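Local coordinates for protein MRG701 (Oryza sativa, PDB 5IN1) that probably reads methylated lysines on histone tails through its chromodomain, as MRG-family proteins do, and thereby helps regulate transcription in rice, at residues 20-25 and 34-39; 7-12 and 52-57; 15-20 and 62-67. All coordinates share one frame; numbering follows the deposited sequence.

Contact 1: 20-25 and 34-39; sequences AKVQKS and YHVHYL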
# COMPACT_ATOMS: atom_id res chain seq x y z
N ALA A 20 9.28 -17.74 -5.93
CA ALA A 20 9.57 -17.15 -4.64
C ALA A 20 8.27 -16.98 -3.89
O ALA A 20 7.20 -17.05 -4.49
CB ALA A 20 10.28 -15.79 -4.79
N LYS A 21 8.36 -16.75 -2.58
CA LYS A 21 7.18 -16.43 -1.82
C LYS A 21 7.36 -15.11 -1.08
O LYS A 21 8.44 -14.80 -0.55
CB LYS A 21 6.84 -17.55 -0.84
CG LYS A 21 7.90 -17.79 0.18
CD LYS A 21 7.46 -18.87 1.15
CE LYS A 21 8.63 -19.40 1.96
NZ LYS A 21 8.91 -20.83 1.66
N VAL A 22 6.30 -14.33 -1.06
CA VAL A 22 6.29 -13.06 -0.35
C VAL A 22 6.14 -13.30 1.15
O VAL A 22 5.15 -13.89 1.58
CB VAL A 22 5.17 -12.15 -0.86
CG1 VAL A 22 5.13 -10.85 -0.04
CG2 VAL A 22 5.35 -11.86 -2.33
N GLN A 23 7.12 -12.87 1.93
CA GLN A 23 7.12 -13.01 3.39
C GLN A 23 6.45 -11.81 4.04
O GLN A 23 5.74 -11.96 5.03
CB GLN A 23 8.54 -13.15 3.92
CG GLN A 23 9.27 -14.40 3.46
CD GLN A 23 10.76 -14.31 3.72
OE1 GLN A 23 11.41 -13.32 3.35
NE2 GLN A 23 11.32 -15.33 4.34
N LYS A 24 6.69 -10.62 3.49
CA LYS A 24 6.16 -9.37 4.03
C LYS A 24 5.98 -8.37 2.89
O LYS A 24 6.78 -8.34 1.97
CB LYS A 24 7.10 -8.81 5.11
CG LYS A 24 6.97 -9.52 6.46
CD LYS A 24 7.98 -9.05 7.50
CE LYS A 24 8.33 -10.19 8.47
NZ LYS A 24 7.83 -9.98 9.86
N SER A 25 4.94 -7.54 2.98
CA SER A 25 4.70 -6.46 2.03
C SER A 25 4.61 -5.15 2.80
O SER A 25 3.96 -5.08 3.84
CB SER A 25 3.40 -6.68 1.24
OG SER A 25 3.36 -7.97 0.63
N TYR A 34 8.72 -5.82 -1.11
CA TYR A 34 8.35 -7.18 -0.76
C TYR A 34 9.57 -7.92 -0.28
O TYR A 34 10.59 -7.96 -0.98
CB TYR A 34 7.75 -7.89 -1.97
CG TYR A 34 6.59 -7.15 -2.61
CD1 TYR A 34 5.32 -7.23 -2.05
CD2 TYR A 34 6.76 -6.37 -3.73
CE1 TYR A 34 4.25 -6.55 -2.63
CE2 TYR A 34 5.71 -5.70 -4.31
CZ TYR A 34 4.45 -5.80 -3.76
OH TYR A 34 3.39 -5.12 -4.33
N HIS A 35 9.48 -8.53 0.90
CA HIS A 35 10.57 -9.35 1.39
C HIS A 35 10.26 -10.75 0.93
O HIS A 35 9.24 -11.31 1.30
CB HIS A 35 10.71 -9.28 2.93
CG HIS A 35 12.09 -9.61 3.42
ND1 HIS A 35 12.47 -10.88 3.78
CD2 HIS A 35 13.17 -8.82 3.63
CE1 HIS A 35 13.73 -10.87 4.18
NE2 HIS A 35 14.18 -9.63 4.10
N VAL A 36 11.13 -11.29 0.08
CA VAL A 36 10.84 -12.57 -0.56
C VAL A 36 11.86 -13.63 -0.18
O VAL A 36 13.01 -13.33 0.12
CB VAL A 36 10.80 -12.43 -2.11
CG1 VAL A 36 9.68 -11.45 -2.52
CG2 VAL A 36 12.17 -12.03 -2.69
N HIS A 37 11.39 -14.88 -0.19
CA HIS A 37 12.23 -16.05 -0.05
C HIS A 37 12.20 -16.82 -1.38
O HIS A 37 11.12 -17.08 -1.90
CB HIS A 37 11.75 -16.95 1.10
CG HIS A 37 12.44 -18.28 1.14
ND1 HIS A 37 13.76 -18.41 1.47
CD2 HIS A 37 12.00 -19.53 0.83
CE1 HIS A 37 14.12 -19.68 1.38
NE2 HIS A 37 13.07 -20.38 1.00
N TYR A 38 13.37 -17.15 -1.93
CA TYR A 38 13.45 -17.90 -3.18
C TYR A 38 13.30 -19.37 -2.86
O TYR A 38 14.06 -19.90 -2.04
CB TYR A 38 14.77 -17.60 -3.90
CG TYR A 38 14.92 -16.13 -4.25
CD1 TYR A 38 14.53 -15.66 -5.51
CD2 TYR A 38 15.43 -15.21 -3.33
CE1 TYR A 38 14.65 -14.30 -5.83
CE2 TYR A 38 15.57 -13.87 -3.65
CZ TYR A 38 15.16 -13.42 -4.89
OH TYR A 38 15.29 -12.08 -5.19
N LEU A 39 12.32 -20.03 -3.47
CA LEU A 39 11.99 -21.40 -3.03
C LEU A 39 13.15 -22.35 -3.33
O LEU A 39 13.65 -22.40 -4.46
CB LEU A 39 10.72 -21.91 -3.70
CG LEU A 39 9.47 -21.07 -3.48
CD1 LEU A 39 8.24 -21.82 -3.94
CD2 LEU A 39 9.35 -20.63 -2.02
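Main-chain hydrogen bonds set the frame of this antiparallel pairing. Lys-21 and His-37 form a hydrogen-bonded pair, with Lys-21 N 2.9 Å from His-37 O and the return bond from His-37 N to Lys-21 O. Further on the register slips by one residue: Gln-23 N donates to His-35 O at 2.7 Å, nearly along the C=O axis, and Lys-24 N reaches the same oxygen only weakly, while His-35 N bonds Lys-24 O. Two residues thus face one, a classic beta bulge in the hairpin of strands 16-28 and 31-38 of the chromodomain's antiparallel sheet.

The bulge turns Gln-23 toward the partner strand, and a polar side-chain bond follows. With CG anti to the carbonyl carbon and the chain extended beyond it, Gln-23 brings OE1 to the edge of the His-35 ring, 2.7 Å from ND1, which donates. Amide and ring planes lie 17° apart, yet ND1 sits above the carbonyl plane. Asp-46 takes hydrogen bonds from both Gln-23 NE2 and His-37 ND1, tying these side chains to a loop.

Apolar contacts occupy the face bearing Ala-20, Val-22, Val-36 and Tyr-38. Val-22 CG1 rests 4.1 Å from Tyr-34 CD1, and Ala-20 CB lies 4.3 Å from Val-36 CB. At the Tyr-34 ring edge, in plane, is Ser-25 OG, 3.4 Å from CD1 and hydrogen-bonded to Phe-3 O.

Contact 2: 7-12 and 52-57; sequences ERVLAY and DRLLKL
The guanidinium of Arg-53 meets its partner at the edge: Tyr-12 O lies in its plane and is gripped side-on by two nitrogens, NE and NH2, each 3.2 Å from that oxygen. The Tyr-12 ring has Asp-52 O at its edge, near the ring plane. This is the antiparallel pairing of strand 8-13 with strand 54-56, which forms one margin of the five-stranded chromodomain sheet within the chain.

The two grips on Tyr-12 O differ. NH2 approaches in the carbonyl plane, whereas NE stands 43° out of it. Bends at chi2 (-83°) and chi3 (-62°) fold the arginine back to this position, where NH2 also forms a salt bridge with Glu-47. An alanine here would remove both bonds to Tyr-12 O and the bridge to Glu-47, and would probably loosen the attachment of the short 3-10 segment to the end of strand 8-13. The main chain adds its own bond, Tyr-12 N to Arg-53 O at 2.9 Å.

Leu-10 and Leu-55 form a hydrogen-bonded pair with bonds in both directions, each in the plane of the accepting carbonyl. Apolar groups gather on both faces. On one, Leu-54 CD2 presses to 3.5 Å from Ala-11 CB and also touches Val-9 CG2. On the other, the side chains of Leu-10 and Leu-57 cross at about a right angle, CG against CD1.

Beyond the paired residues the carboxylate of Glu-7 is held through OE1 by Lys-4 N, and a water takes over the link between the segments: it accepts from Leu-57 N at 2.8 Å and donates to Arg-8 O and to Glu-7 OE2, the latter 2.7 Å away.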
# COMPACT_ATOMS: atom_id res chain seq x y z
N GLU A 7 1.97 -15.09 -0.87
CA GLU A 7 1.75 -15.29 -2.30
C GLU A 7 3.00 -15.82 -2.98
O GLU A 7 4.11 -15.35 -2.72
CB GLU A 7 1.31 -13.98 -2.96
CG GLU A 7 0.90 -14.11 -4.42
CD GLU A 7 0.33 -12.83 -4.99
OE1 GLU A 7 0.04 -11.90 -4.20
OE2 GLU A 7 0.17 -12.75 -6.22
N ARG A 8 2.82 -16.83 -3.81
CA ARG A 8 3.90 -17.31 -4.65
C ARG A 8 3.96 -16.46 -5.91
O ARG A 8 2.93 -16.19 -6.53
CB ARG A 8 3.71 -18.79 -4.98
CG ARG A 8 4.34 -19.75 -3.95
CD ARG A 8 3.77 -19.60 -2.53
NE ARG A 8 4.38 -20.58 -1.63
CZ ARG A 8 4.30 -20.53 -0.30
NH1 ARG A 8 3.66 -19.54 0.31
NH2 ARG A 8 4.89 -21.47 0.43
N VAL A 9 5.18 -16.05 -6.26
CA VAL A 9 5.45 -15.15 -7.38
C VAL A 9 6.64 -15.70 -8.16
O VAL A 9 7.28 -16.66 -7.72
CB VAL A 9 5.76 -13.71 -6.91
CG1 VAL A 9 4.57 -13.13 -6.14
CG2 VAL A 9 7.02 -13.65 -6.04
N LEU A 10 6.91 -15.10 -9.30
CA LEU A 10 8.17 -15.29 -10.01
C LEU A 10 9.07 -14.09 -9.73
O LEU A 10 8.59 -12.95 -9.70
CB LEU A 10 7.94 -15.46 -11.51
CG LEU A 10 7.14 -16.70 -11.87
CD1 LEU A 10 6.72 -16.69 -13.32
CD2 LEU A 10 7.94 -17.96 -11.55
N ALA A 11 10.35 -14.33 -9.49
CA ALA A 11 11.31 -13.28 -9.18
C ALA A 11 12.57 -13.46 -10.00
O ALA A 11 13.12 -14.56 -10.11
CB ALA A 11 11.66 -13.29 -7.69
N TYR A 12 13.04 -12.36 -10.59
CA TYR A 12 14.35 -12.36 -11.21
C TYR A 12 15.44 -12.47 -10.16
O TYR A 12 15.39 -11.84 -9.12
CB TYR A 12 14.55 -11.09 -12.04
CG TYR A 12 13.85 -11.10 -13.37
CD1 TYR A 12 14.24 -11.96 -14.37
CD2 TYR A 12 12.78 -10.23 -13.63
CE1 TYR A 12 13.62 -11.98 -15.60
CE2 TYR A 12 12.15 -10.24 -14.86
CZ TYR A 12 12.58 -11.11 -15.84
OH TYR A 12 11.96 -11.14 -17.08
N ASP A 52 9.52 -4.20 -9.96
CA ASP A 52 10.26 -4.49 -11.18
C ASP A 52 10.99 -5.84 -11.15
O ASP A 52 11.35 -6.36 -12.21
CB ASP A 52 11.26 -3.38 -11.42
CG ASP A 52 12.10 -3.13 -10.22
OD1 ASP A 52 11.57 -2.64 -9.19
OD2 ASP A 52 13.31 -3.44 -10.27
N ARG A 53 11.21 -6.39 -9.95
CA ARG A 53 11.88 -7.68 -9.82
C ARG A 53 10.94 -8.88 -9.87
O ARG A 53 11.41 -10.02 -9.91
CB ARG A 53 12.66 -7.72 -8.51
CG ARG A 53 13.90 -6.82 -8.49
CD ARG A 53 15.13 -7.52 -9.17
NE ARG A 53 15.55 -8.74 -8.49
CZ ARG A 53 16.31 -8.77 -7.39
NH1 ARG A 53 16.74 -7.66 -6.83
NH2 ARG A 53 16.64 -9.94 -6.85
N LEU A 54 9.63 -8.62 -9.84
CA LEU A 54 8.63 -9.66 -9.65
C LEU A 54 7.63 -9.75 -10.80
O LEU A 54 7.34 -8.75 -11.49
CB LEU A 54 7.85 -9.43 -8.35
CG LEU A 54 8.67 -9.36 -7.06
CD1 LEU A 54 7.75 -9.15 -5.86
CD2 LEU A 54 9.53 -10.61 -6.89
N LEU A 55 7.05 -10.93 -10.95
CA LEU A 55 5.95 -11.17 -11.87
C LEU A 55 4.91 -12.03 -11.18
O LEU A 55 5.24 -12.98 -10.46
CB LEU A 55 6.45 -11.87 -13.15
CG LEU A 55 7.31 -11.04 -14.11
CD1 LEU A 55 7.89 -11.94 -15.18
CD2 LEU A 55 6.46 -9.94 -14.75
N LYS A 56 3.64 -11.73 -11.41
CA LYS A 56 2.55 -12.56 -10.89
C LYS A 56 2.70 -13.98 -11.43
O LYS A 56 3.14 -14.17 -12.56
CB LYS A 56 1.20 -11.97 -11.30
CG LYS A 56 0.02 -12.59 -10.59
CD LYS A 56 -1.26 -11.84 -10.85
CE LYS A 56 -2.43 -12.51 -10.14
NZ LYS A 56 -3.67 -11.68 -10.27
N LEU A 57 2.34 -14.98 -10.61
CA LEU A 57 2.41 -16.37 -11.04
C LEU A 57 1.22 -16.69 -11.94
O LEU A 57 0.27 -17.35 -11.52
CB LEU A 57 2.44 -17.31 -9.84
CG LEU A 57 2.84 -18.77 -10.10
CD1 LEU A 57 4.28 -18.89 -10.57
CD2 LEU A 57 2.64 -19.58 -8.83
O HOH W 1 1.44 -14.37 -8.02

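Contact 3: 15-20 and 62-67; sequences PLLYEA and IRKQQE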
# COMPACT_ATOMS: atom_id res chain seq x y z
N PRO A 15 19.29 -13.07 -14.75
CA PRO A 15 18.38 -13.01 -15.90
C PRO A 15 17.30 -14.08 -15.94
O PRO A 15 16.44 -14.01 -16.82
CB PRO A 15 19.33 -13.15 -17.10
CG PRO A 15 20.50 -13.89 -16.54
CD PRO A 15 20.67 -13.42 -15.14
N LEU A 16 17.31 -15.04 -15.03
CA LEU A 16 16.28 -16.08 -15.03
C LEU A 16 15.24 -15.79 -13.97
O LEU A 16 15.51 -15.09 -12.99
CB LEU A 16 16.89 -17.48 -14.82
CG LEU A 16 17.95 -17.91 -15.83
CD1 LEU A 16 18.51 -19.27 -15.46
CD2 LEU A 16 17.33 -17.97 -17.22
N LEU A 17 14.06 -16.39 -14.14
CA LEU A 17 12.97 -16.26 -13.19
C LEU A 17 12.89 -17.46 -12.25
O LEU A 17 12.91 -18.61 -12.71
CB LEU A 17 11.65 -16.11 -13.93
CG LEU A 17 11.44 -14.74 -14.58
CD1 LEU A 17 10.30 -14.79 -15.58
CD2 LEU A 17 11.20 -13.68 -13.51
N TYR A 18 12.74 -17.19 -10.95
CA TYR A 18 12.67 -18.25 -9.94
C TYR A 18 11.38 -18.11 -9.14
O TYR A 18 10.92 -16.99 -8.86
CB TYR A 18 13.87 -18.18 -8.99
CG TYR A 18 15.19 -18.32 -9.70
CD1 TYR A 18 15.80 -19.55 -9.86
CD2 TYR A 18 15.80 -17.20 -10.27
CE1 TYR A 18 16.99 -19.67 -10.55
CE2 TYR A 18 17.00 -17.32 -10.97
CZ TYR A 18 17.58 -18.55 -11.09
OH TYR A 18 18.76 -18.64 -11.77
N GLU A 19 10.77 -19.23 -8.76
CA GLU A 19 9.63 -19.12 -7.88
C GLU A 19 10.08 -18.63 -6.51
O GLU A 19 11.12 -19.05 -5.98
CB GLU A 19 8.89 -20.46 -7.77
CG GLU A 19 7.48 -20.25 -7.22
CD GLU A 19 6.62 -21.50 -7.24
OE1 GLU A 19 7.15 -22.63 -7.28
OE2 GLU A 19 5.37 -21.33 -7.22
N ALA A 20 9.28 -17.74 -5.93
CA ALA A 20 9.57 -17.15 -4.64
C ALA A 20 8.27 -16.98 -3.89
O ALA A 20 7.20 -17.05 -4.49
CB ALA A 20 10.28 -15.79 -4.79
N ILE A 62 4.72 -17.58 -16.44
CA ILE A 62 5.40 -18.86 -16.34
C ILE A 62 5.95 -19.24 -17.72
O ILE A 62 7.06 -19.79 -17.83
CB ILE A 62 4.45 -19.96 -15.79
CG1 ILE A 62 4.13 -19.66 -14.33
CG2 ILE A 62 5.10 -21.31 -15.94
CD1 ILE A 62 3.04 -20.53 -13.74
N ARG A 63 5.21 -18.91 -18.77
CA ARG A 63 5.71 -19.12 -20.13
C ARG A 63 6.97 -18.27 -20.39
O ARG A 63 7.87 -18.71 -21.10
CB ARG A 63 4.63 -18.79 -21.17
CG ARG A 63 3.45 -19.74 -21.23
CD ARG A 63 3.86 -21.14 -21.60
NE ARG A 63 2.68 -22.00 -21.65
CZ ARG A 63 2.23 -22.61 -22.74
NH1 ARG A 63 2.87 -22.50 -23.89
NH2 ARG A 63 1.13 -23.36 -22.66
N LYS A 64 7.02 -17.07 -19.82
CA LYS A 64 8.23 -16.24 -19.91
C LYS A 64 9.42 -16.91 -19.22
O LYS A 64 10.53 -16.93 -19.76
CB LYS A 64 7.98 -14.87 -19.30
CG LYS A 64 9.16 -13.92 -19.32
CD LYS A 64 9.51 -13.51 -20.73
CE LYS A 64 10.61 -12.44 -20.76
NZ LYS A 64 11.00 -12.16 -22.18
N GLN A 65 9.18 -17.47 -18.04
CA GLN A 65 10.22 -18.24 -17.36
C GLN A 65 10.77 -19.35 -18.27
O GLN A 65 11.97 -19.49 -18.41
CB GLN A 65 9.68 -18.83 -16.06
CG GLN A 65 10.65 -19.77 -15.37
CD GLN A 65 9.98 -20.48 -14.21
OE1 GLN A 65 8.97 -21.17 -14.41
NE2 GLN A 65 10.52 -20.32 -13.00
N GLN A 66 9.86 -20.11 -18.89
CA GLN A 66 10.23 -21.16 -19.84
C GLN A 66 11.06 -20.62 -21.01
O GLN A 66 12.08 -21.22 -21.37
CB GLN A 66 8.96 -21.87 -20.35
CG GLN A 66 9.13 -22.71 -21.63
CD GLN A 66 7.88 -23.51 -21.97
OE1 GLN A 66 6.81 -23.29 -21.42
NE2 GLN A 66 8.01 -24.45 -22.90
N GLU A 67 10.61 -19.53 -21.62
CA GLU A 67 11.34 -18.96 -22.75
C GLU A 67 12.76 -18.59 -22.35
O GLU A 67 13.70 -18.81 -23.11
CB GLU A 67 10.62 -17.71 -23.28
CG GLU A 67 11.28 -17.08 -24.52
CD GLU A 67 10.67 -15.72 -24.89
OE1 GLU A 67 9.68 -15.29 -24.26
OE2 GLU A 67 11.19 -15.07 -25.82
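Strand 16-20 and helix 62-67 run at 130° to each other, their axes coming within 7.7 Å, and the backbones are nearest where Leu-17 CA lies 5.4 Å from Gln-65 CA. The arrangement docks the C-terminal helix of the chromodomain beside its antiparallel sheet, a small surface contact carried largely by two side chains.

Leu-17 points toward the helix. Its CB meets Gln-65 CB at 4.0 Å, while the CD1 branch reaches the helix backbone, 3.8 Å from Gln-65 N, and also touches CG of Lys-64. Leu-68, one turn further along the helix, and Tyr-12 of the adjacent strand add to the surroundings of this leucine, so that its side chain is buried although the contact as a whole lies at the surface.

Gln-65 answers with a polar bond to the strand. Its CG is anti to the backbone N (chi1 174°) and the chain continues extended, so the aliphatic part runs alongside Leu-17 before the amide arrives at the main chain. The bond is almost perfectly straight at hydrogen, 178°, and the acceptor lies in the amide plane. Seen from the carbonyl, however, the donor stands well above the plane: NE2 is 3.0 Å from Leu-17 O.

In the fold
Strand 16-28 is the shared element: contact 1 pairs it with strand 31-38, contact 3 sets its beginning against the helix, and the two have Ala-20 in common. Contact 2 lies on the strand's other side, through strand 8-13, where Val-9 N probably bonds Ala-20 O at 2.9 Å and Val-22 N probably bonds Glu-7 O at 2.9 Å. The centre of contact 2 is about 9 Å from the centres of both others, whereas those of contacts 1 and 3 are about 16 Å apart, on opposite sides of the chain's centre. Apolar packing also links contacts 1 and 2, with Tyr-34 CD2 3.6 Å from Leu-54 CD1; between contacts 2 and 3, Tyr-12 packs on Leu-17.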